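Local coordinates for protein putative metal-dependent phosphoesterase (Bifidobacterium adolescentis, PDB 3O0F) that hydrolyses phosphoesters with the help of bound iron and zinc ions, binds adenosine monophosphate, and may act as an exonuclease of the PHP family, at residues Ala8-His20 / Glu273-Leu285. Sequence-based numbering, arbitrary orientation.
Sequences AEPPAQGWDIHCH and ENLTDDDTVREIL. With FE (Fe (III) ion), chain E.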
loop_
_atom_site.group_PDB
_atom_site.type_symbol
_atom_site.label_atom_id
_atom_site.label_comp_id
_atom_site.label_asym_id
_atom_site.label_seq_id
_atom_site.Cartn_x
_atom_site.Cartn_y
_atom_site.Cartn_z
ATOM N N ALA A 8 7.975 -16.961 16.090
ATOM C CA ALA A 8 7.867 -15.490 16.370
ATOM C C ALA A 8 6.426 -15.086 16.659
ATOM O O ALA A 8 5.492 -15.810 16.338
ATOM C CB ALA A 8 8.436 -14.683 15.236
ATOM N N GLU A 9 6.260 -13.933 17.305
ATOM C CA GLU A 9 4.946 -13.384 17.636
ATOM C C GLU A 9 4.900 -11.955 17.162
ATOM O O GLU A 9 5.943 -11.316 17.026
ATOM C CB GLU A 9 4.714 -13.415 19.155
ATOM N N PRO A 10 3.696 -11.425 16.910
ATOM C CA PRO A 10 3.654 -10.029 16.516
ATOM C C PRO A 10 4.244 -9.128 17.603
ATOM O O PRO A 10 3.941 -9.320 18.776
ATOM C CB PRO A 10 2.155 -9.748 16.351
ATOM C CG PRO A 10 1.464 -11.110 16.429
ATOM C CD PRO A 10 2.366 -11.970 17.214
ATOM N N PRO A 11 5.085 -8.144 17.235
ATOM C CA PRO A 11 5.645 -7.278 18.301
ATOM C C PRO A 11 4.597 -6.404 19.033
ATOM O O PRO A 11 3.660 -5.872 18.415
ATOM C CB PRO A 11 6.630 -6.399 17.553
ATOM C CG PRO A 11 6.253 -6.485 16.138
ATOM C CD PRO A 11 5.640 -7.823 15.912
ATOM N N ALA A 12 4.773 -6.225 20.331
ATOM C CA ALA A 12 3.837 -5.414 21.123
ATOM C C ALA A 12 4.148 -3.927 20.974
ATOM O O ALA A 12 3.281 -3.072 21.183
ATOM C CB ALA A 12 3.844 -5.869 22.617
ATOM N N GLN A 13 5.388 -3.616 20.599
ATOM C CA GLN A 13 5.825 -2.236 20.331
ATOM C C GLN A 13 6.728 -2.169 19.111
ATOM O O GLN A 13 7.352 -3.151 18.766
ATOM C CB GLN A 13 6.505 -1.547 21.511
ATOM C CG GLN A 13 7.476 -2.368 22.284
ATOM C CD GLN A 13 6.900 -2.818 23.616
ATOM O OE1 GLN A 13 6.092 -2.103 24.226
ATOM N NE2 GLN A 13 7.329 -3.999 24.085
ATOM N N GLY A 14 6.740 -1.021 18.452
ATOM C CA GLY A 14 7.483 -0.837 17.209
ATOM C C GLY A 14 6.827 0.164 16.280
ATOM O O GLY A 14 6.223 1.138 16.714
ATOM N N TRP A 15 6.927 -0.101 14.985
ATOM C CA TRP A 15 6.572 0.880 13.983
ATOM C C TRP A 15 5.399 0.336 13.180
ATOM O O TRP A 15 5.395 -0.843 12.861
ATOM C CB TRP A 15 7.743 1.064 13.022
ATOM C CG TRP A 15 8.949 1.712 13.561
ATOM C CD1 TRP A 15 9.689 1.359 14.672
ATOM C CD2 TRP A 15 9.641 2.797 12.948
ATOM N NE1 TRP A 15 10.788 2.200 14.783
ATOM C CE2 TRP A 15 10.761 3.101 13.755
ATOM C CE3 TRP A 15 9.405 3.559 11.797
ATOM C CZ2 TRP A 15 11.654 4.114 13.431
ATOM C CZ3 TRP A 15 10.288 4.569 11.482
ATOM C CH2 TRP A 15 11.383 4.846 12.288
ATOM N N ASP A 16 4.463 1.192 12.771
ATOM C CA ASP A 16 3.449 0.778 11.809
ATOM C C ASP A 16 3.921 1.246 10.421
ATOM O O ASP A 16 3.887 2.450 10.128
ATOM C CB ASP A 16 2.092 1.396 12.155
ATOM C CG ASP A 16 0.969 0.894 11.251
ATOM O OD1 ASP A 16 1.251 0.244 10.245
ATOM O OD2 ASP A 16 -0.213 1.103 11.568
ATOM N N ILE A 17 4.381 0.324 9.572
ATOM C CA ILE A 17 5.017 0.766 8.315
ATOM C C ILE A 17 4.121 0.655 7.076
ATOM O O ILE A 17 4.597 0.707 5.951
ATOM C CB ILE A 17 6.408 0.103 8.086
ATOM C CG1 ILE A 17 6.290 -1.367 7.727
ATOM C CG2 ILE A 17 7.299 0.307 9.295
ATOM C CD1 ILE A 17 7.623 -1.993 7.452
ATOM N N HIS A 18 2.819 0.488 7.297
ATOM C CA HIS A 18 1.860 0.312 6.212
ATOM C C HIS A 18 0.624 1.216 6.413
ATOM O O HIS A 18 -0.407 0.753 6.903
ATOM C CB HIS A 18 1.448 -1.144 6.188
ATOM C CG HIS A 18 0.811 -1.580 4.913
ATOM N ND1 HIS A 18 0.748 -2.914 4.534
ATOM C CD2 HIS A 18 0.172 -0.874 3.946
ATOM C CE1 HIS A 18 0.126 -2.994 3.368
ATOM N NE2 HIS A 18 -0.232 -1.773 2.996
ATOM N N CYS A 19 0.740 2.489 6.045
ATOM C CA CYS A 19 -0.306 3.495 6.317
ATOM C C CYS A 19 -0.541 4.333 5.057
ATOM O O CYS A 19 0.423 4.752 4.406
ATOM C CB CYS A 19 0.082 4.406 7.473
ATOM S SG CYS A 19 0.567 3.541 8.972
ATOM N N HIS A 20 -1.822 4.516 4.702
ATOM C CA HIS A 20 -2.260 5.274 3.534
ATOM C C HIS A 20 -2.909 6.612 3.924
ATOM O O HIS A 20 -3.512 6.719 4.990
ATOM C CB HIS A 20 -3.255 4.432 2.743
ATOM C CG HIS A 20 -2.666 3.176 2.201
ATOM N ND1 HIS A 20 -2.199 3.069 0.924
ATOM C CD2 HIS A 20 -2.449 1.969 2.781
ATOM C CE1 HIS A 20 -1.709 1.859 0.730
ATOM N NE2 HIS A 20 -1.835 1.179 1.844
ATOM N N GLU A 273 -2.392 -1.382 14.697
ATOM C CA GLU A 273 -2.921 -2.706 15.092
ATOM C C GLU A 273 -1.944 -3.851 14.830
ATOM O O GLU A 273 -2.091 -4.915 15.401
ATOM C CB GLU A 273 -4.241 -3.026 14.372
ATOM C CG GLU A 273 -4.122 -3.421 12.913
ATOM C CD GLU A 273 -5.494 -3.660 12.212
ATOM O OE1 GLU A 273 -6.554 -3.277 12.773
ATOM O OE2 GLU A 273 -5.497 -4.175 11.064
ATOM N N ASN A 274 -1.013 -3.664 13.896
ATOM C CA ASN A 274 0.109 -4.597 13.718
ATOM C C ASN A 274 1.345 -3.775 13.446
ATOM O O ASN A 274 1.269 -2.644 12.896
ATOM C CB ASN A 274 -0.117 -5.604 12.544
ATOM C CG ASN A 274 -0.996 -6.771 12.927
ATOM O OD1 ASN A 274 -2.106 -6.947 12.368
ATOM N ND2 ASN A 274 -0.521 -7.593 13.874
ATOM N N LEU A 275 2.485 -4.340 13.819
ATOM C CA LEU A 275 3.704 -3.551 13.939
ATOM C C LEU A 275 4.958 -4.301 13.423
ATOM O O LEU A 275 4.989 -5.539 13.400
ATOM C CB LEU A 275 3.905 -3.162 15.401
ATOM C CG LEU A 275 2.878 -2.195 16.037
ATOM C CD1 LEU A 275 3.084 -2.096 17.556
ATOM C CD2 LEU A 275 2.893 -0.796 15.399
ATOM N N THR A 276 5.988 -3.517 13.068
ATOM C CA THR A 276 7.308 -4.029 12.743
ATOM C C THR A 276 8.228 -3.727 13.911
ATOM O O THR A 276 8.199 -2.616 14.432
ATOM C CB THR A 276 7.855 -3.375 11.451
ATOM O OG1 THR A 276 6.936 -3.603 10.394
ATOM C CG2 THR A 276 9.190 -3.984 11.054
ATOM N N ASP A 277 9.025 -4.704 14.360
ATOM C CA ASP A 277 9.911 -4.439 15.494
ATOM C C ASP A 277 11.038 -3.479 15.088
ATOM O O ASP A 277 11.334 -3.341 13.904
ATOM C CB ASP A 277 10.439 -5.678 16.184
ATOM C CG ASP A 277 11.281 -6.580 15.300
ATOM O OD1 ASP A 277 12.074 -6.113 14.454
ATOM O OD2 ASP A 277 11.188 -7.805 15.523
ATOM N N ASP A 278 11.549 -2.782 16.091
ATOM C CA ASP A 278 12.661 -1.842 15.977
ATOM C C ASP A 278 13.874 -2.401 15.268
ATOM O O ASP A 278 14.453 -1.732 14.421
ATOM C CB ASP A 278 13.089 -1.354 17.378
ATOM C CG ASP A 278 12.068 -0.406 18.004
ATOM O OD1 ASP A 278 11.003 -0.178 17.392
ATOM O OD2 ASP A 278 12.314 0.104 19.121
ATOM N N ASP A 279 14.252 -3.629 15.563
ATOM C CA ASP A 279 15.399 -4.215 14.866
ATOM C C ASP A 279 15.204 -4.324 13.382
ATOM O O ASP A 279 16.142 -4.079 12.631
ATOM C CB ASP A 279 15.767 -5.598 15.417
ATOM C CG ASP A 279 16.297 -5.518 16.856
ATOM O OD1 ASP A 279 16.646 -4.398 17.294
ATOM O OD2 ASP A 279 16.331 -6.565 17.548
ATOM N N THR A 280 14.013 -4.713 12.955
ATOM C CA THR A 280 13.741 -4.898 11.545
ATOM C C THR A 280 13.703 -3.530 10.868
ATOM O O THR A 280 14.231 -3.382 9.771
ATOM C CB THR A 280 12.418 -5.673 11.297
ATOM O OG1 THR A 280 12.517 -6.971 11.882
ATOM C CG2 THR A 280 12.147 -5.818 9.812
ATOM N N VAL A 281 13.163 -2.516 11.538
ATOM C CA VAL A 281 13.168 -1.129 10.946
ATOM C C VAL A 281 14.582 -0.624 10.831
ATOM O O VAL A 281 14.980 -0.094 9.802
ATOM C CB VAL A 281 12.305 -0.155 11.729
ATOM C CG1 VAL A 281 12.424 1.252 11.216
ATOM C CG2 VAL A 281 10.837 -0.593 11.699
ATOM N N ARG A 282 15.390 -0.839 11.867
ATOM C CA ARG A 282 16.836 -0.524 11.782
ATOM C C ARG A 282 17.462 -1.052 10.537
ATOM O O ARG A 282 18.165 -0.341 9.798
ATOM C CB ARG A 282 17.602 -1.090 12.985
ATOM C CG ARG A 282 18.107 -0.082 13.877
ATOM C CD ARG A 282 19.000 -0.670 14.955
ATOM N NE ARG A 282 18.708 0.059 16.158
ATOM C CZ ARG A 282 17.899 -0.339 17.139
ATOM N NH1 ARG A 282 17.341 -1.546 17.154
ATOM N NH2 ARG A 282 17.706 0.481 18.159
ATOM N N GLU A 283 17.201 -2.308 10.287
ATOM C CA GLU A 283 17.747 -2.980 9.132
ATOM C C GLU A 283 17.196 -2.409 7.825
ATOM O O GLU A 283 17.936 -2.272 6.860
ATOM C CB GLU A 283 17.541 -4.493 9.262
ATOM C CG GLU A 283 18.216 -5.373 8.189
ATOM C CD GLU A 283 19.738 -5.163 7.995
ATOM O OE1 GLU A 283 20.463 -4.724 8.923
ATOM O OE2 GLU A 283 20.214 -5.474 6.873
ATOM N N ILE A 284 15.928 -2.032 7.778
ATOM C CA ILE A 284 15.410 -1.401 6.571
ATOM C C ILE A 284 16.171 -0.099 6.263
ATOM O O ILE A 284 16.495 0.231 5.089
ATOM C CB ILE A 284 13.896 -1.135 6.684
ATOM C CG1 ILE A 284 13.118 -2.464 6.740
ATOM C CG2 ILE A 284 13.390 -0.262 5.477
ATOM C CD1 ILE A 284 11.605 -2.313 7.015
ATOM N N LEU A 285 16.388 0.676 7.320
ATOM C CA LEU A 285 17.023 1.987 7.218
ATOM C C LEU A 285 18.462 1.866 6.754
ATOM O O LEU A 285 18.963 2.672 5.922
ATOM C CB LEU A 285 16.957 2.707 8.564
ATOM C CG LEU A 285 15.614 3.388 8.896
ATOM C CD1 LEU A 285 15.565 3.777 10.357
ATOM C CD2 LEU A 285 15.351 4.614 8.036
HETATM FE FE FE E . -1.939 -1.114 1.758
HETATM O O HOH W 1 2.069 -6.566 15.583
HETATM O O HOH W 2 10.038 -3.460 18.577
HETATM O O HOH W 3 -2.293 -3.149 1.493
#
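Trp15 and Thr276 form a single antiparallel, hydrogen-bonded bridge: Trp15 N donates to Thr276 O at 2.9 Å and Thr276 N to Trp15 O at 2.7 Å, both bonds nearly straight and in the carbonyl planes. Glycine suits position Gly14, just before it: a CB would collide with Thr276 O and, at these backbone angles, jam against the carbonyl O of Gln13. Asp277, the N-cap, stands just before helix 278-287; its OD1 accepts from Thr280 N (2.8 Å) and from Thr280 OG1. Val281 lays CG1 over the six-membered ring of the broad Trp15 indole, 3.5 Å from its centroid, a CH-pi contact, while CG2 rests on Trp15 CG. CG1 of Val281 is anti to the backbone N (chi1 174°), which lets both methyls meet the same ring face. At the ring edge stands Asp278 OD1, 3.4 Å from Trp15 CD1, its carboxylate almost perpendicular to the indole and engaged mainly by His43. With an alanine in place of Trp15 the indole is gone, which would probably leave the Val281 methyls without their ring face and open a gap beside the helix. Ile17 meets Ile284 tip to tip, CD1 to CD1 at 4.0 Å, and Leu275 spreads CD2 over the Trp15 carbonyl. The strand runs on to His18, three residues past Trp15, whose NE2 binds iron (2.2 Å) with His20, Glu75 and Asp261; neither histidine touches segment 273-285. Bridge and apolar packing thus join the first strand of this PHP fold to its last helix, though Leu275 O, 3.2 Å from Pro11 CG, is buried without a partner.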